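Local coordinates for protein DyP2 (PDB 4G2C) that probably uses its heme and peroxide to oxidise dyes and related substrates, as a multifunctional dye-decolourising peroxidase that also binds manganese(II), at residues G220-L225 and V330-S335; H371-R376 and A407-L412; P451-P456 and V463-D468; G342-F347 and P456-N461. All blocks are in the same frame, centred on the assembly; numbering follows the deposited sequence.

Contact 1: G220-L225 and V330-S335; sequences GRSQPL and VGNDFS. With HEM (protoporphyrin IX containing Fe), chain C; ACT (acetate ion), chain H.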
# COMPACT_ATOMS: atom_id res chain seq x y z
N GLY A 220 7.28 0.99 2.40
CA GLY A 220 6.40 1.44 3.47
C GLY A 220 7.01 2.36 4.51
O GLY A 220 6.68 2.26 5.69
N ARG A 221 7.89 3.26 4.10
CA ARG A 221 8.42 4.29 5.00
C ARG A 221 7.47 5.48 5.09
O ARG A 221 7.20 6.01 6.17
CB ARG A 221 9.80 4.77 4.50
CG ARG A 221 10.34 5.99 5.25
CD ARG A 221 10.54 5.66 6.73
NE ARG A 221 11.06 6.79 7.51
CZ ARG A 221 10.29 7.71 8.09
NH1 ARG A 221 8.98 7.66 7.96
NH2 ARG A 221 10.85 8.68 8.80
N SER A 222 6.97 5.91 3.94
CA SER A 222 6.20 7.14 3.84
C SER A 222 4.71 6.85 3.89
O SER A 222 4.14 6.35 2.92
CB SER A 222 6.53 7.86 2.53
OG SER A 222 5.80 9.07 2.41
N GLN A 223 4.10 7.17 5.02
CA GLN A 223 2.69 6.92 5.27
C GLN A 223 1.99 8.20 5.68
O GLN A 223 2.55 9.00 6.43
CB GLN A 223 2.54 5.89 6.41
CG GLN A 223 3.03 4.48 6.08
CD GLN A 223 2.04 3.71 5.21
OE1 GLN A 223 1.03 4.25 4.75
NE2 GLN A 223 2.34 2.43 4.98
N PRO A 224 0.74 8.39 5.22
CA PRO A 224 -0.13 9.43 5.80
C PRO A 224 -0.40 9.13 7.27
O PRO A 224 -0.71 7.99 7.61
CB PRO A 224 -1.43 9.27 5.00
CG PRO A 224 -1.42 7.83 4.53
CD PRO A 224 0.04 7.56 4.23
N LEU A 225 -0.24 10.12 8.15
CA LEU A 225 -0.51 9.92 9.57
C LEU A 225 -1.82 10.60 9.97
O LEU A 225 -1.94 11.82 9.90
CB LEU A 225 0.65 10.43 10.43
CG LEU A 225 2.03 9.84 10.08
CD1 LEU A 225 3.15 10.34 10.99
CD2 LEU A 225 1.95 8.31 10.09
N VAL A 330 15.98 5.64 8.57
CA VAL A 330 15.54 5.97 7.23
C VAL A 330 14.71 7.24 7.32
O VAL A 330 13.74 7.29 8.07
CB VAL A 330 14.66 4.85 6.66
CG1 VAL A 330 14.10 5.27 5.30
CG2 VAL A 330 15.47 3.55 6.56
N GLY A 331 15.08 8.27 6.57
CA GLY A 331 14.37 9.54 6.67
C GLY A 331 13.16 9.64 5.76
O GLY A 331 13.05 8.91 4.79
N ASN A 332 12.26 10.56 6.08
CA ASN A 332 11.14 10.91 5.20
C ASN A 332 10.89 12.42 5.13
O ASN A 332 9.95 12.87 4.47
CB ASN A 332 9.85 10.20 5.63
CG ASN A 332 8.84 10.13 4.51
OD1 ASN A 332 9.20 9.86 3.37
ND2 ASN A 332 7.57 10.38 4.81
N ASP A 333 11.72 13.20 5.82
CA ASP A 333 11.56 14.64 5.89
C ASP A 333 12.25 15.35 4.72
O ASP A 333 13.31 15.96 4.89
CB ASP A 333 12.13 15.15 7.20
CG ASP A 333 11.55 16.47 7.59
OD1 ASP A 333 10.57 16.89 6.93
OD2 ASP A 333 12.06 17.09 8.55
N PHE A 334 11.65 15.26 3.54
CA PHE A 334 12.18 15.92 2.35
C PHE A 334 11.05 16.22 1.37
O PHE A 334 9.98 15.59 1.42
CB PHE A 334 13.19 15.01 1.64
CG PHE A 334 12.60 13.71 1.16
CD1 PHE A 334 11.94 13.64 -0.07
CD2 PHE A 334 12.66 12.58 1.96
CE1 PHE A 334 11.37 12.45 -0.51
CE2 PHE A 334 12.08 11.37 1.53
CZ PHE A 334 11.44 11.31 0.29
N SER A 335 11.29 17.17 0.48
CA SER A 335 10.42 17.46 -0.65
C SER A 335 11.35 17.57 -1.84
O SER A 335 12.56 17.40 -1.70
CB SER A 335 9.68 18.80 -0.46
OG SER A 335 10.55 19.91 -0.64
CHA HEM C . 6.69 3.96 -1.84
CHB HEM C . 7.91 -0.24 -3.97
CHC HEM C . 3.39 -0.75 -5.67
CHD HEM C . 2.43 3.76 -4.23
C1A HEM C . 7.42 2.86 -2.25
C2A HEM C . 8.80 2.59 -1.90
C3A HEM C . 9.12 1.43 -2.49
C4A HEM C . 7.97 0.93 -3.22
CMA HEM C . 10.49 0.73 -2.42
CAA HEM C . 9.69 3.50 -1.02
CBA HEM C . 9.44 3.17 0.46
CGA HEM C . 8.27 3.93 1.02
O1A HEM C . 8.22 5.17 0.93
O2A HEM C . 7.34 3.30 1.58
C1B HEM C . 6.81 -0.76 -4.63
C2B HEM C . 6.73 -2.02 -5.37
C3B HEM C . 5.47 -2.15 -5.83
C4B HEM C . 4.71 -1.00 -5.40
CMB HEM C . 7.90 -3.01 -5.59
CAB HEM C . 4.83 -3.29 -6.66
CBB HEM C . 5.39 -4.51 -6.68
C1C HEM C . 2.76 0.46 -5.50
C2C HEM C . 1.48 0.84 -6.06
C3C HEM C . 1.21 2.09 -5.64
C4C HEM C . 2.32 2.53 -4.82
CMC HEM C . 0.57 -0.06 -6.94
CAC HEM C . -0.02 2.96 -5.99
CBC HEM C . -0.77 2.70 -7.07
C1D HEM C . 3.45 4.21 -3.42
C2D HEM C . 3.40 5.42 -2.65
C3D HEM C . 4.72 5.45 -1.90
C4D HEM C . 5.44 4.28 -2.29
CMD HEM C . 2.24 6.44 -2.60
CAD HEM C . 5.23 6.52 -0.95
CBD HEM C . 5.65 7.66 -1.87
CGD HEM C . 6.01 8.77 -0.93
O1D HEM C . 5.13 9.16 -0.11
O2D HEM C . 7.18 9.23 -0.99
NA HEM C . 6.94 1.83 -3.03
NB HEM C . 5.56 -0.18 -4.67
NC HEM C . 3.25 1.52 -4.75
ND HEM C . 4.66 3.57 -3.18
FE HEM C . 5.21 1.71 -4.08
C ACT H . 9.53 23.33 1.93
O ACT H . 9.88 24.39 1.34
OXT ACT H . 9.73 22.25 1.31
CH3 ACT H . 8.92 23.35 3.30

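Contact 2: H371-R376 and A407-L412; sequences HLMARR and AFNSNL. With HEM (protoporphyrin IX containing Fe), chain C; ACT (acetate ion), chain X.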
# COMPACT_ATOMS: atom_id res chain seq x y z
N HIS A 371 -4.64 12.86 -2.93
CA HIS A 371 -4.62 11.58 -3.63
C HIS A 371 -3.80 10.50 -2.90
O HIS A 371 -3.87 9.31 -3.24
CB HIS A 371 -4.08 11.77 -5.05
CG HIS A 371 -4.79 12.84 -5.82
ND1 HIS A 371 -6.05 12.66 -6.35
CD2 HIS A 371 -4.41 14.09 -6.17
CE1 HIS A 371 -6.42 13.76 -6.98
NE2 HIS A 371 -5.45 14.64 -6.89
N LEU A 372 -3.02 10.93 -1.91
CA LEU A 372 -2.16 10.04 -1.12
C LEU A 372 -3.01 9.12 -0.26
O LEU A 372 -4.14 9.45 0.10
CB LEU A 372 -1.20 10.85 -0.24
CG LEU A 372 -0.25 11.79 -1.00
CD1 LEU A 372 0.75 12.47 -0.04
CD2 LEU A 372 0.47 11.03 -2.07
N MET A 373 -2.45 7.97 0.09
CA MET A 373 -3.24 6.94 0.73
C MET A 373 -2.44 6.09 1.72
O MET A 373 -1.23 6.02 1.65
CB MET A 373 -3.87 6.05 -0.35
CG MET A 373 -2.95 4.95 -0.81
SD MET A 373 -3.30 4.38 -2.46
CE MET A 373 -2.87 5.83 -3.43
N ALA A 374 -3.16 5.46 2.63
CA ALA A 374 -2.61 4.49 3.57
C ALA A 374 -2.30 3.15 2.89
O ALA A 374 -3.21 2.44 2.47
CB ALA A 374 -3.58 4.28 4.69
N ARG A 375 -1.02 2.79 2.83
CA ARG A 375 -0.60 1.52 2.25
C ARG A 375 -0.42 0.50 3.38
O ARG A 375 0.18 0.81 4.42
CB ARG A 375 0.70 1.69 1.47
CG ARG A 375 0.61 2.65 0.26
CD ARG A 375 1.99 2.81 -0.45
NE ARG A 375 2.92 3.57 0.40
CZ ARG A 375 4.19 3.26 0.64
NH1 ARG A 375 4.75 2.19 0.06
NH2 ARG A 375 4.90 4.03 1.46
N ARG A 376 -0.93 -0.71 3.17
CA ARG A 376 -0.87 -1.76 4.19
C ARG A 376 -0.50 -3.10 3.57
O ARG A 376 -0.99 -4.14 4.02
CB ARG A 376 -2.24 -1.89 4.87
CG ARG A 376 -2.78 -0.60 5.46
CD ARG A 376 -2.08 -0.28 6.77
NE ARG A 376 -2.68 0.89 7.41
CZ ARG A 376 -2.15 2.11 7.41
NH1 ARG A 376 -0.98 2.32 6.81
NH2 ARG A 376 -2.78 3.11 8.01
N ALA A 407 -4.32 -1.26 0.34
CA ALA A 407 -4.47 0.15 0.74
C ALA A 407 -5.90 0.48 1.14
O ALA A 407 -6.84 -0.09 0.62
CB ALA A 407 -4.01 1.08 -0.38
N PHE A 408 -6.04 1.40 2.09
CA PHE A 408 -7.34 1.95 2.44
C PHE A 408 -7.49 3.32 1.78
O PHE A 408 -6.55 4.13 1.81
CB PHE A 408 -7.50 2.06 3.95
CG PHE A 408 -7.69 0.73 4.63
CD1 PHE A 408 -8.86 0.00 4.44
CD2 PHE A 408 -6.70 0.20 5.43
CE1 PHE A 408 -9.05 -1.23 5.05
CE2 PHE A 408 -6.88 -1.02 6.05
CZ PHE A 408 -8.06 -1.75 5.86
N ASN A 409 -8.64 3.54 1.15
CA ASN A 409 -9.02 4.80 0.52
C ASN A 409 -10.41 5.21 1.01
O ASN A 409 -11.29 4.35 1.24
CB ASN A 409 -9.17 4.64 -0.99
CG ASN A 409 -7.87 4.31 -1.70
OD1 ASN A 409 -7.88 4.13 -2.91
ND2 ASN A 409 -6.76 4.23 -0.96
N SER A 410 -10.63 6.51 1.12
CA SER A 410 -11.99 7.01 1.32
C SER A 410 -12.66 7.25 -0.03
O SER A 410 -13.86 7.41 -0.12
CB SER A 410 -12.01 8.28 2.17
OG SER A 410 -11.27 9.31 1.56
N ASN A 411 -11.86 7.26 -1.09
CA ASN A 411 -12.35 7.50 -2.44
C ASN A 411 -11.41 6.79 -3.41
O ASN A 411 -10.32 7.28 -3.70
CB ASN A 411 -12.39 9.00 -2.74
CG ASN A 411 -12.88 9.32 -4.16
OD1 ASN A 411 -12.63 8.58 -5.11
ND2 ASN A 411 -13.56 10.45 -4.31
N LEU A 412 -11.81 5.61 -3.86
CA LEU A 412 -10.95 4.75 -4.68
C LEU A 412 -10.56 5.42 -5.99
O LEU A 412 -9.43 5.28 -6.46
CB LEU A 412 -11.64 3.40 -4.97
CG LEU A 412 -11.60 2.38 -3.83
CD1 LEU A 412 -12.60 1.24 -4.10
CD2 LEU A 412 -10.18 1.84 -3.63
CHA HEM C . 6.69 3.96 -1.84
CHB HEM C . 7.91 -0.24 -3.97
CHC HEM C . 3.39 -0.75 -5.67
CHD HEM C . 2.43 3.76 -4.23
C1A HEM C . 7.42 2.86 -2.25
C2A HEM C . 8.80 2.59 -1.90
C3A HEM C . 9.12 1.43 -2.49
C4A HEM C . 7.97 0.93 -3.22
CMA HEM C . 10.49 0.73 -2.42
CAA HEM C . 9.69 3.50 -1.02
CBA HEM C . 9.44 3.17 0.46
CGA HEM C . 8.27 3.93 1.02
O1A HEM C . 8.22 5.17 0.93
O2A HEM C . 7.34 3.30 1.58
C1B HEM C . 6.81 -0.76 -4.63
C2B HEM C . 6.73 -2.02 -5.37
C3B HEM C . 5.47 -2.15 -5.83
C4B HEM C . 4.71 -1.00 -5.40
CMB HEM C . 7.90 -3.01 -5.59
CAB HEM C . 4.83 -3.29 -6.66
CBB HEM C . 5.39 -4.51 -6.68
C1C HEM C . 2.76 0.46 -5.50
C2C HEM C . 1.48 0.84 -6.06
C3C HEM C . 1.21 2.09 -5.64
C4C HEM C . 2.32 2.53 -4.82
CMC HEM C . 0.57 -0.06 -6.94
CAC HEM C . -0.02 2.96 -5.99
CBC HEM C . -0.77 2.70 -7.07
C1D HEM C . 3.45 4.21 -3.42
C2D HEM C . 3.40 5.42 -2.65
C3D HEM C . 4.72 5.45 -1.90
C4D HEM C . 5.44 4.28 -2.29
CMD HEM C . 2.24 6.44 -2.60
CAD HEM C . 5.23 6.52 -0.95
CBD HEM C . 5.65 7.66 -1.87
CGD HEM C . 6.01 8.77 -0.93
O1D HEM C . 5.13 9.16 -0.11
O2D HEM C . 7.18 9.23 -0.99
NA HEM C . 6.94 1.83 -3.03
NB HEM C . 5.56 -0.18 -4.67
NC HEM C . 3.25 1.52 -4.75
ND HEM C . 4.66 3.57 -3.18
FE HEM C . 5.21 1.71 -4.08
C ACT X . 0.58 4.22 10.00
O ACT X . 0.39 2.98 9.95
OXT ACT X . -0.27 4.94 9.41
CH3 ACT X . 1.76 4.80 10.73
O HOH W 1 -6.03 6.53 2.92

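Contact 3: P451-P456 and V463-D468; sequences PQKYAP and VAEATD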
# COMPACT_ATOMS: atom_id res chain seq x y z
N PRO A 451 12.02 4.62 -24.05
CA PRO A 451 13.22 4.98 -23.29
C PRO A 451 13.02 6.33 -22.58
O PRO A 451 12.30 7.17 -23.10
CB PRO A 451 14.31 5.11 -24.37
CG PRO A 451 13.75 4.45 -25.60
CD PRO A 451 12.26 4.57 -25.50
N GLN A 452 13.65 6.50 -21.41
CA GLN A 452 13.52 7.71 -20.61
C GLN A 452 14.86 8.44 -20.47
O GLN A 452 15.91 7.93 -20.89
CB GLN A 452 12.95 7.37 -19.23
CG GLN A 452 11.53 6.82 -19.31
CD GLN A 452 11.03 6.22 -18.01
OE1 GLN A 452 11.55 5.20 -17.52
NE2 GLN A 452 10.01 6.86 -17.43
N LYS A 453 14.81 9.64 -19.90
CA LYS A 453 16.01 10.43 -19.70
C LYS A 453 16.43 10.46 -18.24
O LYS A 453 15.60 10.50 -17.34
CB LYS A 453 15.82 11.85 -20.22
CG LYS A 453 15.95 11.90 -21.74
CD LYS A 453 15.39 13.19 -22.34
CE LYS A 453 15.22 13.02 -23.85
NZ LYS A 453 14.65 14.25 -24.48
N TYR A 454 17.74 10.44 -18.03
CA TYR A 454 18.32 10.38 -16.70
C TYR A 454 19.47 11.37 -16.65
O TYR A 454 19.98 11.78 -17.68
CB TYR A 454 18.84 8.96 -16.41
CG TYR A 454 17.83 7.86 -16.65
CD1 TYR A 454 17.49 7.47 -17.94
CD2 TYR A 454 17.20 7.22 -15.59
CE1 TYR A 454 16.57 6.47 -18.17
CE2 TYR A 454 16.27 6.22 -15.81
CZ TYR A 454 15.96 5.85 -17.10
OH TYR A 454 15.03 4.85 -17.31
N ALA A 455 19.88 11.75 -15.45
CA ALA A 455 21.06 12.58 -15.26
C ALA A 455 22.16 11.67 -14.76
O ALA A 455 22.11 11.22 -13.62
CB ALA A 455 20.78 13.68 -14.24
N PRO A 456 23.15 11.39 -15.62
CA PRO A 456 24.22 10.47 -15.23
C PRO A 456 24.97 10.99 -14.01
O PRO A 456 25.43 10.20 -13.19
CB PRO A 456 25.15 10.47 -16.45
CG PRO A 456 24.31 10.97 -17.58
CD PRO A 456 23.36 11.94 -16.96
N VAL A 463 22.46 15.34 -19.45
CA VAL A 463 21.31 14.46 -19.66
C VAL A 463 21.58 13.39 -20.72
O VAL A 463 22.25 13.65 -21.73
CB VAL A 463 20.05 15.26 -20.00
CG1 VAL A 463 20.13 15.74 -21.44
CG2 VAL A 463 18.80 14.41 -19.78
N ALA A 464 21.05 12.19 -20.49
CA ALA A 464 21.28 11.06 -21.38
C ALA A 464 20.01 10.25 -21.55
O ALA A 464 19.26 10.04 -20.59
CB ALA A 464 22.38 10.18 -20.85
N GLU A 465 19.77 9.78 -22.77
CA GLU A 465 18.60 8.95 -23.04
C GLU A 465 19.01 7.49 -23.11
O GLU A 465 19.82 7.10 -23.95
CB GLU A 465 17.91 9.37 -24.34
CG GLU A 465 16.56 8.67 -24.56
CD GLU A 465 15.94 8.99 -25.92
OE1 GLU A 465 16.64 8.83 -26.95
OE2 GLU A 465 14.76 9.39 -25.97
N ALA A 466 18.45 6.69 -22.21
CA ALA A 466 18.74 5.26 -22.19
C ALA A 466 18.50 4.67 -23.56
O ALA A 466 17.73 5.21 -24.35
CB ALA A 466 17.89 4.54 -21.13
N THR A 467 19.15 3.54 -23.83
CA THR A 467 18.99 2.85 -25.10
C THR A 467 17.65 2.11 -25.18
O THR A 467 17.13 1.89 -26.28
CB THR A 467 20.14 1.86 -25.33
OG1 THR A 467 20.08 0.80 -24.36
CG2 THR A 467 21.48 2.56 -25.22
N ASP A 468 17.09 1.73 -24.04
CA ASP A 468 15.81 1.03 -24.02
C ASP A 468 14.91 1.49 -22.88
O ASP A 468 15.37 2.09 -21.90
CB ASP A 468 15.99 -0.51 -23.91
CG ASP A 468 16.61 -1.15 -25.16
OD1 ASP A 468 15.97 -1.14 -26.24
OD2 ASP A 468 17.74 -1.69 -25.05
O HOH W 2 14.56 3.95 -20.02

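Contact 4: G342-F347 and P456-N461; sequences GQKCPF and PEWGHN. With ACT (acetate ion), chain I.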
# COMPACT_ATOMS: atom_id res chain seq x y z
N GLY A 342 14.88 17.72 -11.48
CA GLY A 342 15.00 16.27 -11.46
C GLY A 342 16.41 15.75 -11.70
O GLY A 342 16.59 14.62 -12.14
N GLN A 343 17.41 16.55 -11.37
CA GLN A 343 18.81 16.15 -11.58
C GLN A 343 19.40 15.31 -10.44
O GLN A 343 20.50 14.79 -10.54
CB GLN A 343 19.68 17.37 -11.85
CG GLN A 343 19.22 18.18 -13.06
CD GLN A 343 20.07 19.43 -13.29
OE1 GLN A 343 20.86 19.85 -12.42
NE2 GLN A 343 19.91 20.04 -14.47
N LYS A 344 18.65 15.20 -9.35
CA LYS A 344 19.02 14.30 -8.27
C LYS A 344 18.09 13.08 -8.34
O LYS A 344 18.52 11.99 -8.72
CB LYS A 344 18.91 15.02 -6.92
CG LYS A 344 19.88 16.21 -6.83
CD LYS A 344 19.78 16.96 -5.52
CE LYS A 344 19.12 18.32 -5.70
NZ LYS A 344 19.28 19.20 -4.51
N CYS A 345 16.83 13.28 -7.99
CA CYS A 345 15.80 12.27 -8.18
C CYS A 345 15.04 12.57 -9.47
O CYS A 345 14.45 13.64 -9.60
CB CYS A 345 14.82 12.23 -7.02
SG CYS A 345 13.57 10.91 -7.19
N PRO A 346 15.06 11.62 -10.42
CA PRO A 346 14.41 11.79 -11.72
C PRO A 346 12.90 11.95 -11.54
O PRO A 346 12.35 11.38 -10.60
CB PRO A 346 14.72 10.48 -12.46
CG PRO A 346 15.81 9.79 -11.64
CD PRO A 346 15.60 10.26 -10.24
N PHE A 347 12.24 12.70 -12.42
CA PHE A 347 10.79 12.92 -12.33
C PHE A 347 10.01 11.62 -12.29
O PHE A 347 8.98 11.50 -11.62
CB PHE A 347 10.31 13.77 -13.51
CG PHE A 347 10.88 15.16 -13.54
CD1 PHE A 347 10.45 16.12 -12.62
CD2 PHE A 347 11.83 15.52 -14.49
CE1 PHE A 347 10.98 17.40 -12.64
CE2 PHE A 347 12.36 16.80 -14.51
CZ PHE A 347 11.93 17.74 -13.58
N PRO A 456 23.15 11.39 -15.62
CA PRO A 456 24.22 10.47 -15.23
C PRO A 456 24.97 10.99 -14.01
O PRO A 456 25.43 10.20 -13.19
CB PRO A 456 25.15 10.47 -16.45
CG PRO A 456 24.31 10.97 -17.58
CD PRO A 456 23.36 11.94 -16.96
N GLU A 457 25.08 12.32 -13.89
CA GLU A 457 25.85 12.94 -12.81
C GLU A 457 24.96 13.67 -11.78
O GLU A 457 24.33 14.69 -12.11
CB GLU A 457 26.90 13.88 -13.40
CG GLU A 457 27.58 14.74 -12.38
CD GLU A 457 28.84 15.42 -12.92
OE1 GLU A 457 28.85 15.83 -14.11
OE2 GLU A 457 29.82 15.51 -12.15
N TRP A 458 24.94 13.15 -10.55
CA TRP A 458 23.99 13.58 -9.52
C TRP A 458 24.07 15.07 -9.29
O TRP A 458 25.11 15.61 -8.91
CB TRP A 458 24.25 12.84 -8.19
CG TRP A 458 23.18 12.98 -7.14
CD1 TRP A 458 22.08 12.18 -6.98
CD2 TRP A 458 23.12 13.95 -6.07
NE1 TRP A 458 21.35 12.58 -5.89
CE2 TRP A 458 21.95 13.66 -5.32
CE3 TRP A 458 23.94 15.02 -5.68
CZ2 TRP A 458 21.58 14.42 -4.20
CZ3 TRP A 458 23.57 15.77 -4.57
CH2 TRP A 458 22.39 15.47 -3.84
N GLY A 459 22.95 15.74 -9.53
CA GLY A 459 22.88 17.17 -9.28
C GLY A 459 23.38 18.07 -10.39
O GLY A 459 23.43 19.28 -10.21
N HIS A 460 23.75 17.49 -11.54
CA HIS A 460 24.23 18.27 -12.69
C HIS A 460 23.31 18.20 -13.90
O HIS A 460 22.41 17.35 -13.95
CB HIS A 460 25.65 17.86 -13.09
CG HIS A 460 26.70 18.32 -12.13
ND1 HIS A 460 26.56 18.19 -10.77
CD2 HIS A 460 27.89 18.94 -12.33
CE1 HIS A 460 27.63 18.69 -10.17
NE2 HIS A 460 28.45 19.15 -11.09
N ASN A 461 23.53 19.07 -14.88
CA ASN A 461 22.61 19.19 -16.02
C ASN A 461 22.88 18.23 -17.18
O ASN A 461 22.17 18.25 -18.19
CB ASN A 461 22.57 20.64 -16.53
CG ASN A 461 23.87 21.06 -17.23
OD1 ASN A 461 24.77 20.24 -17.45
ND2 ASN A 461 23.96 22.34 -17.58
C ACT I . 15.42 13.19 -15.17
O ACT I . 15.91 14.08 -15.92
OXT ACT I . 14.22 13.30 -14.78
CH3 ACT I . 16.24 12.02 -14.73

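Contact 1: G220-L225 and V330-S335
R221 and S222 reach from the loop 220-225 to V330, G331 and N332 of a second loop, beside the heme propionates. G220 is the last residue of the GXXDG sequence motif that marks dye-decolourising peroxidases, so the contact sits where that motif hands over to the propionate-binding loop. Its backbone conformation, with positive phi, favours glycine. R221 follows. Its backbone N is bonded to a propionate oxygen, O2A, whose position is less certain, and its side chain leaves in the other direction, toward V330. A bend at chi2 (61°) turns the chain along V330, with R221 CG 3.8 Å from V330 CG1. R221 NE then bonds to V330 O at 2.8 Å and 167°. That oxygen lies in the guanidinium plane, but the donor stands well above the carbonyl plane; R221 NH2 adds a weak second bond to the same oxygen. N332 CB rests over one face of the guanidinium, 3.5 Å from R221 CZ, and the guanidinium and amide planes are 44° apart. Beyond the loops, R221 NH1 forms a salt bridge with E234 of helix 228-237, so this partly exposed group is gripped from two directions. S222, next in sequence, is buried. Its N makes a weak bond to heme O1A, while the amide of N332 is turned to it and is itself anchored by its OD1 to R357. At S222 OG two roles meet: it donates to heme O1D at 2.6 Å and weakly accepts from N332 ND2 at 3.3 Å.

Contact 2: H371-R376 and A407-L412
An antiparallel pairing beside the heme joins A374 and R375 at the start of strand 374-380 to A407 and F408 at the end of strand 402-409. R375 with A407 is the non-hydrogen-bonded pair (CA-CA 4.4 Å). A374 with F408 is the hydrogen-bonded pair: F408 N donates to A374 O at 3.0 Å, in the carbonyl plane, but the return link runs through a water accepting from A374 N and donating to F408 O. N409 ND2 donates to F408 O at 2.8 Å and lies 3.5 Å from M373 CB, while M373 SD touches A407 CB at 4.0 Å. R376 CG lies 4.0 Å from F408 CD2 on the face opposite A407 and R375, guanidinium and ring planes 67° apart. Bending at chi2 (-77°) folds the R376 chain back so that NH1 reaches R375 O at 3.1 Å; NE and NH2 bond to N57 O and I58 O. A methionine in place of R376 would probably leave N57 O and I58 O without these donors, R375 O one donor short, and F408 less firmly held. Heme C4D lies over one face of the R375 guanidinium, 3.2 Å from its plane and toward its rim, and NH2 bonds to propionate O2A, whose position is less sure. This placement, consistent with the distal arginine of dye-decolourising peroxidases, suggests that the strand pairing helps to set the R375 N-H groups toward the propionate.

Contact 3: P451-P456 and V463-D468
Y454 and A464 trade two backbone bonds, Y454 N to A464 O and A464 N to Y454 O, each 3.0 Å long and close to straight, which identifies an antiparallel hydrogen-bonded pair. A third bond, A466 N to Q452 O at 3.1 Å, points nearly along the C=O axis of Q452. Between them K453 and E465 form the non-hydrogen-bonded pair, their CA atoms 4.5 Å apart. On their face K453 CG lies against E465 CB, and V463 CG2 comes to 4.0 Å from K453 CB. The charged ends do not meet: K453 NZ stays 5.1 Å from E465 OE2, which is too far for a salt bridge. On the opposite face the methyl of A464 touches P456 CG at 3.9 Å, and A466 CB meets Y454 CE1 at 3.8 Å, oblique to the ring. Y454 CG lies beside its own backbone N (chi1 -52°), a setting that carries the ring back toward A466 and its hydroxyl toward the start of the segment. There one water, near the ring plane, is shared by Y454 OH, Q452 N and D468 O, closing the end where P451 CB packs 3.4 Å from A466 O. In the next shell the Y454 ring meets H348 edge-to-face and packs on L290 of helix 280-293, the helix that also carries the manganese ligand E287. H348 NE2 bonds to K453 O, and T467 OG1 to D293 OD2 at the end of the same helix. Two short strands, 453-454 and 464-465, joined by a long connection make this a beta hairpin laid against that helix.

Contact 4: G342-F347 and P456-N461
G459 N donates to Q343 O at 2.8 Å and 166°, the donor lying well above the carbonyl plane. Q343 packs the rest of its length against the same loop: its amide carbon CD is 3.2 Å from H460 O, and NE2 comes to 3.4 Å from N461 CB. The Q343 and N461 side chains run side by side, amide planes steeply inclined, touching without a hydrogen bond. The loop contains a type II beta turn from E457 to H460, closed by H460 N to E457 O at 2.9 Å; positive phi at G459 would jam a CB against the preceding carbonyl oxygen. The turn belongs to the connection of the 453-465 hairpin and rests on the loop that precedes helix 350-354. W458 presents a face of its indole to the aliphatic chain of K344: K344 CG stands 3.8 Å from the centroid of the six-membered ring, 19° off the normal, a CH-pi contact. W458 NE1 is hydrogen-bonded to L318 O. Swapping the tryptophan for an alanine here would probably leave the K344 methylenes uncovered and L318 O without its N-H partner. Beyond the indole, a bend at chi3 (-108°) leads K344 away to place NZ on S338 O.

Overall arrangement
Contacts 1 and 2 both contribute to the heme pocket, around the propionates, and contacts 3 and 4 are a separate, outlying pair. The first two, centres 15 Å apart, both touch the cofactor and interlock: S222 O lies 2.8 Å from R375 NH2, and Q223 NE2 2.8 Å from R375 O, both probable hydrogen bonds. Contacts 3 and 4 have centres 11 Å apart, share P456 and alternate along the chain, A455 CB packing on Q343 O. The peripheral pair does not touch the heme-side pair: nearest atoms are about 7 Å apart between contacts 1 and 4, about 19 Å between 2 and 3. The Y454 side chain of contact 3 is about 13 Å from the manganese ion.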